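Local coordinates for protein beta-1,4-mannanase (Cryptopygus antarcticus, PDB 4OOU) that hydrolyses internal beta-1,4-mannosidic linkages of mannans, galactomannans and glucomannans, releasing mostly short manno-oligosaccharides, at residues D67-V72 with S114-Y119; Y119-N124 with S169-A174; S261-A266 with G272-Y277. One frame throughout, in Å; residues are numbered along the deposited sequence.

Contact 1: residues D67-V72 with S114-Y119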
loop_
_atom_site.group_PDB
_atom_site.type_symbol
_atom_site.label_atom_id
_atom_site.label_comp_id
_atom_site.label_asym_id
_atom_site.label_seq_id
_atom_site.Cartn_x
_atom_site.Cartn_y
_atom_site.Cartn_z
ATOM N N ASP A 67 -2.368 2.500 20.201
ATOM C CA ASP A 67 -2.854 1.301 20.878
ATOM C C ASP A 67 -2.872 0.123 19.931
ATOM O O ASP A 67 -2.398 -0.980 20.248
ATOM C CB ASP A 67 -4.273 1.516 21.363
ATOM C CG ASP A 67 -4.837 0.286 21.977
ATOM O OD1 ASP A 67 -4.214 -0.172 22.937
ATOM O OD2 ASP A 67 -5.858 -0.251 21.491
ATOM N N TRP A 68 -3.457 0.381 18.764
ATOM C CA TRP A 68 -3.465 -0.564 17.655
ATOM C C TRP A 68 -2.057 -0.980 17.240
ATOM O O TRP A 68 -1.794 -2.172 17.007
ATOM C CB TRP A 68 -4.198 0.017 16.446
ATOM C CG TRP A 68 -5.626 0.339 16.697
ATOM C CD1 TRP A 68 -6.330 0.129 17.839
ATOM C CD2 TRP A 68 -6.535 0.924 15.768
ATOM N NE1 TRP A 68 -7.631 0.575 17.688
ATOM C CE2 TRP A 68 -7.779 1.060 16.422
ATOM C CE3 TRP A 68 -6.416 1.359 14.448
ATOM C CZ2 TRP A 68 -8.890 1.592 15.797
ATOM C CZ3 TRP A 68 -7.508 1.900 13.831
ATOM C CH2 TRP A 68 -8.740 2.008 14.499
ATOM N N ILE A 69 -1.125 -0.035 17.160
ATOM C CA ILE A 69 0.231 -0.505 16.857
ATOM C C ILE A 69 0.721 -1.412 18.060
ATOM O O ILE A 69 1.268 -2.494 17.833
ATOM C CB ILE A 69 1.288 0.540 16.279
ATOM C CG1 ILE A 69 2.432 0.674 17.223
ATOM C CG2 ILE A 69 0.828 1.912 15.803
ATOM C CD1 ILE A 69 3.343 -0.498 16.992
ATOM N N ASN A 70 0.433 -1.052 19.312
ATOM C CA ASN A 70 0.746 -1.957 20.456
ATOM C C ASN A 70 0.172 -3.341 20.306
ATOM O O ASN A 70 0.818 -4.356 20.604
ATOM C CB ASN A 70 0.253 -1.410 21.807
ATOM C CG ASN A 70 0.840 -0.045 22.161
ATOM O OD1 ASN A 70 0.293 0.666 23.020
ATOM N ND2 ASN A 70 1.956 0.338 21.511
ATOM N N LYS A 71 -1.066 -3.387 19.830
ATOM C CA LYS A 71 -1.763 -4.673 19.616
ATOM C C LYS A 71 -1.046 -5.526 18.562
ATOM O O LYS A 71 -1.012 -6.751 18.637
ATOM C CB LYS A 71 -3.255 -4.430 19.295
ATOM C CG LYS A 71 -4.037 -4.098 20.554
ATOM C CD LYS A 71 -5.529 -3.859 20.318
ATOM C CE LYS A 71 -6.323 -3.861 21.630
ATOM N NZ LYS A 71 -6.061 -2.648 22.443
ATOM N N VAL A 72 -0.410 -4.868 17.608
ATOM C CA VAL A 72 0.370 -5.588 16.605
ATOM C C VAL A 72 1.651 -6.177 17.227
ATOM O O VAL A 72 1.806 -7.383 17.159
ATOM C CB VAL A 72 0.593 -4.715 15.331
ATOM C CG1 VAL A 72 1.644 -5.293 14.398
ATOM C CG2 VAL A 72 -0.731 -4.522 14.604
ATOM N N SER A 114 5.238 12.052 11.718
ATOM C CA SER A 114 6.523 11.940 12.456
ATOM C C SER A 114 6.238 11.275 13.811
ATOM O O SER A 114 6.833 10.254 14.153
ATOM C CB SER A 114 7.123 13.356 12.605
ATOM O OG SER A 114 8.547 13.402 12.589
ATOM N N ASP A 115 5.258 11.794 14.549
ATOM C CA ASP A 115 4.922 11.202 15.848
ATOM C C ASP A 115 4.604 9.713 15.741
ATOM O O ASP A 115 5.097 8.890 16.521
ATOM C CB ASP A 115 3.724 11.905 16.500
ATOM C CG ASP A 115 3.540 11.513 17.968
ATOM O OD1 ASP A 115 4.228 12.061 18.840
ATOM O OD2 ASP A 115 2.700 10.655 18.256
ATOM N N LEU A 116 3.756 9.379 14.779
ATOM C CA LEU A 116 3.217 8.025 14.703
ATOM C C LEU A 116 4.336 7.109 14.321
ATOM O O LEU A 116 4.412 6.000 14.848
ATOM C CB LEU A 116 2.058 7.904 13.701
ATOM C CG LEU A 116 1.296 6.559 13.748
ATOM C CD1 LEU A 116 0.679 6.185 15.099
ATOM C CD2 LEU A 116 0.199 6.541 12.707
ATOM N N LEU A 117 5.217 7.582 13.426
ATOM C CA LEU A 117 6.329 6.776 12.973
ATOM C C LEU A 117 7.336 6.492 14.111
ATOM O O LEU A 117 7.856 5.368 14.229
ATOM C CB LEU A 117 6.998 7.426 11.767
ATOM C CG LEU A 117 6.175 7.288 10.488
ATOM C CD1 LEU A 117 6.570 8.253 9.375
ATOM C CD2 LEU A 117 6.306 5.874 9.957
ATOM N N ASP A 118 7.583 7.503 14.946
ATOM C CA ASP A 118 8.473 7.363 16.104
ATOM C C ASP A 118 7.899 6.328 17.089
ATOM O O ASP A 118 8.651 5.616 17.761
ATOM C CB ASP A 118 8.651 8.725 16.841
ATOM C CG ASP A 118 9.446 9.767 16.034
ATOM O OD1 ASP A 118 9.916 9.474 14.930
ATOM O OD2 ASP A 118 9.615 10.899 16.515
ATOM N N TYR A 119 6.565 6.272 17.197
ATOM C CA TYR A 119 5.938 5.434 18.206
ATOM C C TYR A 119 6.028 4.016 17.714
ATOM O O TYR A 119 6.334 3.095 18.472
ATOM C CB TYR A 119 4.470 5.808 18.449
ATOM C CG TYR A 119 3.890 4.995 19.556
ATOM C CD1 TYR A 119 4.011 5.390 20.867
ATOM C CD2 TYR A 119 3.256 3.786 19.296
ATOM C CE1 TYR A 119 3.482 4.626 21.901
ATOM C CE2 TYR A 119 2.736 3.005 20.314
ATOM C CZ TYR A 119 2.847 3.427 21.620
ATOM O OH TYR A 119 2.336 2.660 22.648
#
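Two neighbours on helix 58-74, Ile69 and Asn70, meet the Tyr119 ring along its rim, not across a face. Ile69 brings CG1 to the edge in the ring plane, 3.8 Å from Tyr119 CD2, and Asn70 ND2 comes to the same rim near the hydroxyl. The amide is turned 41° from the ring, and the two side chains cross at about a right angle. Asn70 ND2 donates to Tyr119 OH over 2.6 Å; the oxygen lies in the amide plane, but the N-H bends off a straight line, with an angle of 147° at the hydrogen. ND2 of Asn70 also lies 3.0 Å from Tyr119 CE2. Tyr119 reaches across because its CG is anti to the backbone N (chi1 -176°), which carries the ring out from helix 109-122 toward its neighbour.

These are two successive outer helices of the TIM barrel, following strands 35-43 and 79-86 in beta-alpha-beta crossovers. They run roughly parallel, their axes 11.1 Å apart in this region, and the gap is spanned by the Tyr119 ring and by Ile69 and Leu116. On the buried side Ile69 CG2 rests 4.3 Å from Leu116 CD1, and Leu116 also packs on Tyr58 and Leu65. Polar ties border this apolar strip: Asp115 OD2 forms a salt bridge with Lys66 and accepts from Tyr58 OH. One helical turn along from Asp67, Lys71 NZ binds the syn lone pair of Asp67 OD2 at 2.6 Å, a salt bridge within helix 58-74 on a side turned away from Tyr119.

Contact 2: residues Y119-N124 with S169-A174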
loop_
_atom_site.group_PDB
_atom_site.type_symbol
_atom_site.label_atom_id
_atom_site.label_comp_id
_atom_site.label_asym_id
_atom_site.label_seq_id
_atom_site.Cartn_x
_atom_site.Cartn_y
_atom_site.Cartn_z
ATOM N N TYR A 119 6.565 6.272 17.197
ATOM C CA TYR A 119 5.938 5.434 18.206
ATOM C C TYR A 119 6.028 4.016 17.714
ATOM O O TYR A 119 6.334 3.095 18.472
ATOM C CB TYR A 119 4.470 5.808 18.449
ATOM C CG TYR A 119 3.890 4.995 19.556
ATOM C CD1 TYR A 119 4.011 5.390 20.867
ATOM C CD2 TYR A 119 3.256 3.786 19.296
ATOM C CE1 TYR A 119 3.482 4.626 21.901
ATOM C CE2 TYR A 119 2.736 3.005 20.314
ATOM C CZ TYR A 119 2.847 3.427 21.620
ATOM O OH TYR A 119 2.336 2.660 22.648
ATOM N N ALA A 120 5.774 3.871 16.422
ATOM C CA ALA A 120 5.741 2.586 15.762
ATOM C C ALA A 120 7.095 1.901 15.846
ATOM O O ALA A 120 7.189 0.693 16.093
ATOM C CB ALA A 120 5.365 2.791 14.293
ATOM N N ASN A 121 8.129 2.687 15.571
ATOM C CA ASN A 121 9.508 2.285 15.751
ATOM C C ASN A 121 9.736 1.683 17.115
ATOM O O ASN A 121 10.347 0.646 17.210
ATOM C CB ASN A 121 10.446 3.482 15.557
ATOM C CG ASN A 121 11.903 3.086 15.575
ATOM O OD1 ASN A 121 12.631 3.245 14.588
ATOM N ND2 ASN A 121 12.325 2.527 16.685
ATOM N N GLY A 122 9.241 2.321 18.166
ATOM C CA GLY A 122 9.460 1.835 19.534
ATOM C C GLY A 122 8.854 0.465 19.800
ATOM O O GLY A 122 9.287 -0.268 20.695
ATOM N N GLN A 123 7.865 0.123 18.981
ATOM C CA GLN A 123 7.155 -1.144 19.070
ATOM C C GLN A 123 7.612 -2.147 18.019
ATOM O O GLN A 123 7.014 -3.220 17.865
ATOM C CB GLN A 123 5.689 -0.878 18.872
ATOM C CG GLN A 123 5.080 0.121 19.842
ATOM C CD GLN A 123 5.213 -0.347 21.291
ATOM O OE1 GLN A 123 5.436 0.453 22.192
ATOM N NE2 GLN A 123 5.096 -1.644 21.511
ATOM N N ASN A 124 8.687 -1.798 17.315
ATOM C CA ASN A 124 9.178 -2.608 16.229
ATOM C C ASN A 124 8.079 -2.963 15.223
ATOM O O ASN A 124 7.831 -4.142 14.901
ATOM C CB ASN A 124 9.897 -3.834 16.766
ATOM C CG ASN A 124 11.232 -3.479 17.439
ATOM O OD1 ASN A 124 12.017 -2.634 16.957
ATOM N ND2 ASN A 124 11.484 -4.117 18.565
ATOM N N SER A 169 14.247 9.650 7.176
ATOM C CA SER A 169 15.282 9.188 8.078
ATOM C C SER A 169 14.645 8.273 9.114
ATOM O O SER A 169 15.274 7.914 10.104
ATOM C CB SER A 169 15.945 10.380 8.761
ATOM O OG SER A 169 14.954 11.220 9.337
ATOM N N LYS A 170 13.397 7.888 8.868
ATOM C CA LYS A 170 12.597 7.167 9.852
ATOM C C LYS A 170 12.480 5.683 9.483
ATOM O O LYS A 170 11.743 5.294 8.563
ATOM C CB LYS A 170 11.236 7.871 10.026
ATOM C CG LYS A 170 11.125 8.592 11.356
ATOM C CD LYS A 170 10.733 10.041 11.229
ATOM C CE LYS A 170 10.725 10.680 12.612
ATOM N NZ LYS A 170 11.130 12.106 12.635
ATOM N N PRO A 171 13.255 4.840 10.173
ATOM C CA PRO A 171 13.375 3.451 9.713
ATOM C C PRO A 171 12.060 2.686 9.777
ATOM O O PRO A 171 11.858 1.725 9.031
ATOM C CB PRO A 171 14.396 2.854 10.690
ATOM C CG PRO A 171 15.177 4.028 11.178
ATOM C CD PRO A 171 14.144 5.101 11.324
ATOM N N SER A 172 11.198 3.155 10.675
ATOM C CA SER A 172 9.846 2.696 10.827
ATOM C C SER A 172 8.982 2.826 9.550
ATOM O O SER A 172 7.958 2.137 9.426
ATOM C CB SER A 172 9.192 3.475 11.953
ATOM O OG SER A 172 8.466 2.554 12.729
ATOM N N LEU A 173 9.378 3.715 8.636
ATOM C CA LEU A 173 8.639 3.927 7.395
ATOM C C LEU A 173 9.113 2.942 6.366
ATOM O O LEU A 173 10.121 3.157 5.695
ATOM C CB LEU A 173 8.815 5.352 6.872
ATOM C CG LEU A 173 8.031 5.818 5.630
ATOM C CD1 LEU A 173 6.581 5.399 5.670
ATOM C CD2 LEU A 173 8.098 7.320 5.524
ATOM N N ALA A 174 8.382 1.843 6.255
ATOM C CA ALA A 174 8.750 0.794 5.343
ATOM C C ALA A 174 8.573 1.206 3.881
ATOM O O ALA A 174 9.449 1.000 3.080
ATOM C CB ALA A 174 7.939 -0.459 5.653
#
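The Schellman motif that ends helix 109-122 begins at Ala120 and Asn121, the residues against which Ser172 packs. Asn124, with positive phi, is its C-prime residue: Asn124 N bonds Asn121 O at 3.0 Å, and Val125 N returns to Ala120 O. The partner segment makes a type I turn from Lys170 to Leu173, closed by Leu173 N to Lys170 O at 2.8 Å, and this turn presents Ser172 to the helix end.

Ser172 does the touching with its hydroxyl. OG lies 2.9 Å from Asn121 N and 3.5 Å from Ala120 CB, so it sits low against the helix backbone; Ser172 CB stands alongside Asn121 CB at 3.8 Å. A first torsion of -137°, far from a staggered value, swings OG there. Its main polar partner is Val125 O, just beyond the Schellman turn, with a weak bond to Leu117 O besides. The hydroxyl thus lies between the helix end and the residue that precedes strand 126-133. Pro171 flanks the outer part of the Asn121 side chain.

Beyond the turn, the backbones of Ser172 and Ala174 bond to Leu127, bringing strand 173-177 in parallel beside strand 126-133. Such a meeting of a helix end with the loops leading into two adjacent parallel strands is characteristic of the N-terminal end of a beta/alpha TIM barrel.

Contact 3: residues S261-A266 with G272-Y277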
loop_
_atom_site.group_PDB
_atom_site.type_symbol
_atom_site.label_atom_id
_atom_site.label_comp_id
_atom_site.label_asym_id
_atom_site.label_seq_id
_atom_site.Cartn_x
_atom_site.Cartn_y
_atom_site.Cartn_z
ATOM N N SER A 261 8.506 -1.062 -17.291
ATOM C CA SER A 261 8.264 -0.584 -18.695
ATOM C C SER A 261 6.995 0.299 -18.815
ATOM O O SER A 261 7.062 1.441 -19.314
ATOM C CB SER A 261 8.271 -1.733 -19.759
ATOM O OG SER A 261 7.028 -2.417 -19.891
ATOM N N CYS A 262 5.878 -0.204 -18.295
ATOM C CA CYS A 262 4.590 0.475 -18.401
ATOM C C CYS A 262 4.506 1.846 -17.710
ATOM O O CYS A 262 3.920 2.778 -18.268
ATOM C CB CYS A 262 3.473 -0.400 -17.812
ATOM S SG CYS A 262 3.010 -1.822 -18.780
ATOM N N LEU A 263 4.999 1.938 -16.479
ATOM C CA LEU A 263 4.943 3.186 -15.726
ATOM C C LEU A 263 5.819 4.210 -16.390
ATOM O O LEU A 263 5.415 5.377 -16.595
ATOM C CB LEU A 263 5.468 3.024 -14.295
ATOM C CG LEU A 263 4.634 2.242 -13.295
ATOM C CD1 LEU A 263 5.321 2.267 -11.932
ATOM C CD2 LEU A 263 3.207 2.757 -13.228
ATOM N N THR A 264 7.033 3.754 -16.678
ATOM C CA THR A 264 8.085 4.588 -17.239
ATOM C C THR A 264 7.654 5.139 -18.629
ATOM O O THR A 264 7.781 6.331 -18.908
ATOM C CB THR A 264 9.412 3.777 -17.180
ATOM O OG1 THR A 264 10.314 4.431 -16.268
ATOM C CG2 THR A 264 10.044 3.483 -18.550
ATOM N N GLY A 265 7.062 4.277 -19.451
ATOM C CA GLY A 265 6.427 4.689 -20.699
ATOM C C GLY A 265 5.136 5.487 -20.601
ATOM O O GLY A 265 4.621 5.918 -21.608
ATOM N N ALA A 266 4.595 5.704 -19.416
ATOM C CA ALA A 266 3.371 6.520 -19.291
ATOM C C ALA A 266 3.683 7.994 -19.013
ATOM O O ALA A 266 2.960 8.898 -19.448
ATOM C CB ALA A 266 2.477 5.975 -18.188
ATOM N N GLY A 272 10.472 6.256 -11.795
ATOM C CA GLY A 272 9.145 6.380 -11.226
ATOM C C GLY A 272 8.551 5.008 -11.227
ATOM O O GLY A 272 7.564 4.746 -11.957
ATOM N N ILE A 273 9.178 4.129 -10.437
ATOM C CA ILE A 273 8.803 2.715 -10.419
ATOM C C ILE A 273 8.198 2.288 -9.090
ATOM O O ILE A 273 8.241 3.029 -8.117
ATOM C CB ILE A 273 9.955 1.777 -10.810
ATOM C CG1 ILE A 273 11.166 1.884 -9.860
ATOM C CG2 ILE A 273 10.348 2.035 -12.250
ATOM C CD1 ILE A 273 12.189 0.751 -9.992
ATOM N N ILE A 274 7.547 1.135 -9.080
ATOM C CA ILE A 274 7.228 0.523 -7.810
ATOM C C ILE A 274 8.332 -0.455 -7.509
ATOM O O ILE A 274 8.928 -1.002 -8.405
ATOM C CB ILE A 274 5.840 -0.127 -7.729
ATOM C CG1 ILE A 274 5.586 -1.143 -8.820
ATOM C CG2 ILE A 274 4.774 0.930 -7.797
ATOM C CD1 ILE A 274 4.179 -1.725 -8.726
ATOM N N ASN A 275 8.620 -0.631 -6.235
ATOM C CA ASN A 275 9.682 -1.508 -5.794
ATOM C C ASN A 275 9.180 -2.874 -5.389
ATOM O O ASN A 275 9.984 -3.811 -5.330
ATOM C CB ASN A 275 10.399 -0.830 -4.658
ATOM C CG ASN A 275 10.928 0.503 -5.085
ATOM O OD1 ASN A 275 10.476 1.567 -4.640
ATOM N ND2 ASN A 275 11.855 0.460 -6.034
ATOM N N PHE A 276 7.872 -2.968 -5.115
ATOM C CA PHE A 276 7.185 -4.200 -4.785
ATOM C C PHE A 276 5.723 -4.173 -5.243
ATOM O O PHE A 276 5.034 -3.158 -5.143
ATOM C CB PHE A 276 7.341 -4.582 -3.296
ATOM C CG PHE A 276 6.563 -3.741 -2.291
ATOM C CD1 PHE A 276 5.222 -3.980 -2.030
ATOM C CD2 PHE A 276 7.206 -2.795 -1.515
ATOM C CE1 PHE A 276 4.524 -3.237 -1.079
ATOM C CE2 PHE A 276 6.517 -2.056 -0.561
ATOM C CZ PHE A 276 5.170 -2.282 -0.347
ATOM N N TYR A 277 5.273 -5.298 -5.794
ATOM C CA TYR A 277 3.896 -5.472 -6.207
ATOM C C TYR A 277 3.028 -5.771 -4.991
ATOM O O TYR A 277 3.516 -6.057 -3.882
ATOM C CB TYR A 277 3.814 -6.629 -7.179
ATOM C CG TYR A 277 4.635 -6.446 -8.450
ATOM C CD1 TYR A 277 4.232 -5.579 -9.465
ATOM C CD2 TYR A 277 5.777 -7.198 -8.668
ATOM C CE1 TYR A 277 4.980 -5.437 -10.628
ATOM C CE2 TYR A 277 6.513 -7.072 -9.836
ATOM C CZ TYR A 277 6.122 -6.187 -10.803
ATOM O OH TYR A 277 6.893 -6.097 -11.944
#
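Leu263 reaches from helix 260-267 onto the backbone of Gly272, Ile273 and Ile274, in the loop that leads to strand 277-281 of the TIM barrel. The contact is a short-range one, in which the chain leaving the helix returns past it, and a single leucine carries nearly all of it.

The conformation of Leu263 is extended. CG is anti to the carbonyl carbon (chi1 -71°) and CD1 continues away from CA (chi2 -177°), so this methyl leads the side chain into the loop. CD1 of Leu263 lies 3.8 Å from Ile273 CA and 3.8 Å from Ile274 N. It touches main chain here more closely than side chain. The one apolar side-chain pairing is with Ile274, whose CG2 is 4.4 Å from Leu263 CD1. In Ile274 a chi1 of 54° leaves CG2 anti to the carbonyl carbon and beside its own N, next to the atom that the leucine methyl meets. Ile273 sends its longer arm, CG1 and CD1, away from the helix.

Helix 215-232 packs on the same leucine through Leu219 and Ile222, while Ser226 and His230 bond to Ile273 O. The same helical segment is tied elsewhere by the disulfide of Cys262 with Cys195, and Thr264 OG1 bonds to Lys269 O within the connection to the loop. At the start of the loop, Gly272 O lies 3.6 Å from Leu263 CB and 3.3 Å from Leu263 CD1, and this carbonyl oxygen accepts a hydrogen bond from Asn223 ND2.

Overall arrangement
Along the chain the three contacts follow in series. Contacts 1 and 2 are neighbours, with centres about 8 Å apart; both use helix 109-122 and share Tyr119, and Lys170 in contact 2 reaches back to Ser114 in contact 1. Together they join helix 58-74, helix 109-122 and the entry to strand 173-177 on one part of the TIM barrel wall. Contact 3 is separate, its centre about 30 Å from that of contact 1, on the opposite side of the chain's centre, and about 26 Å from that of contact 2. It packs helix 260-267 on the approach to strand 277-281. All three concern the outer layer and loops that surround the barrel carrying the mannan-binding site.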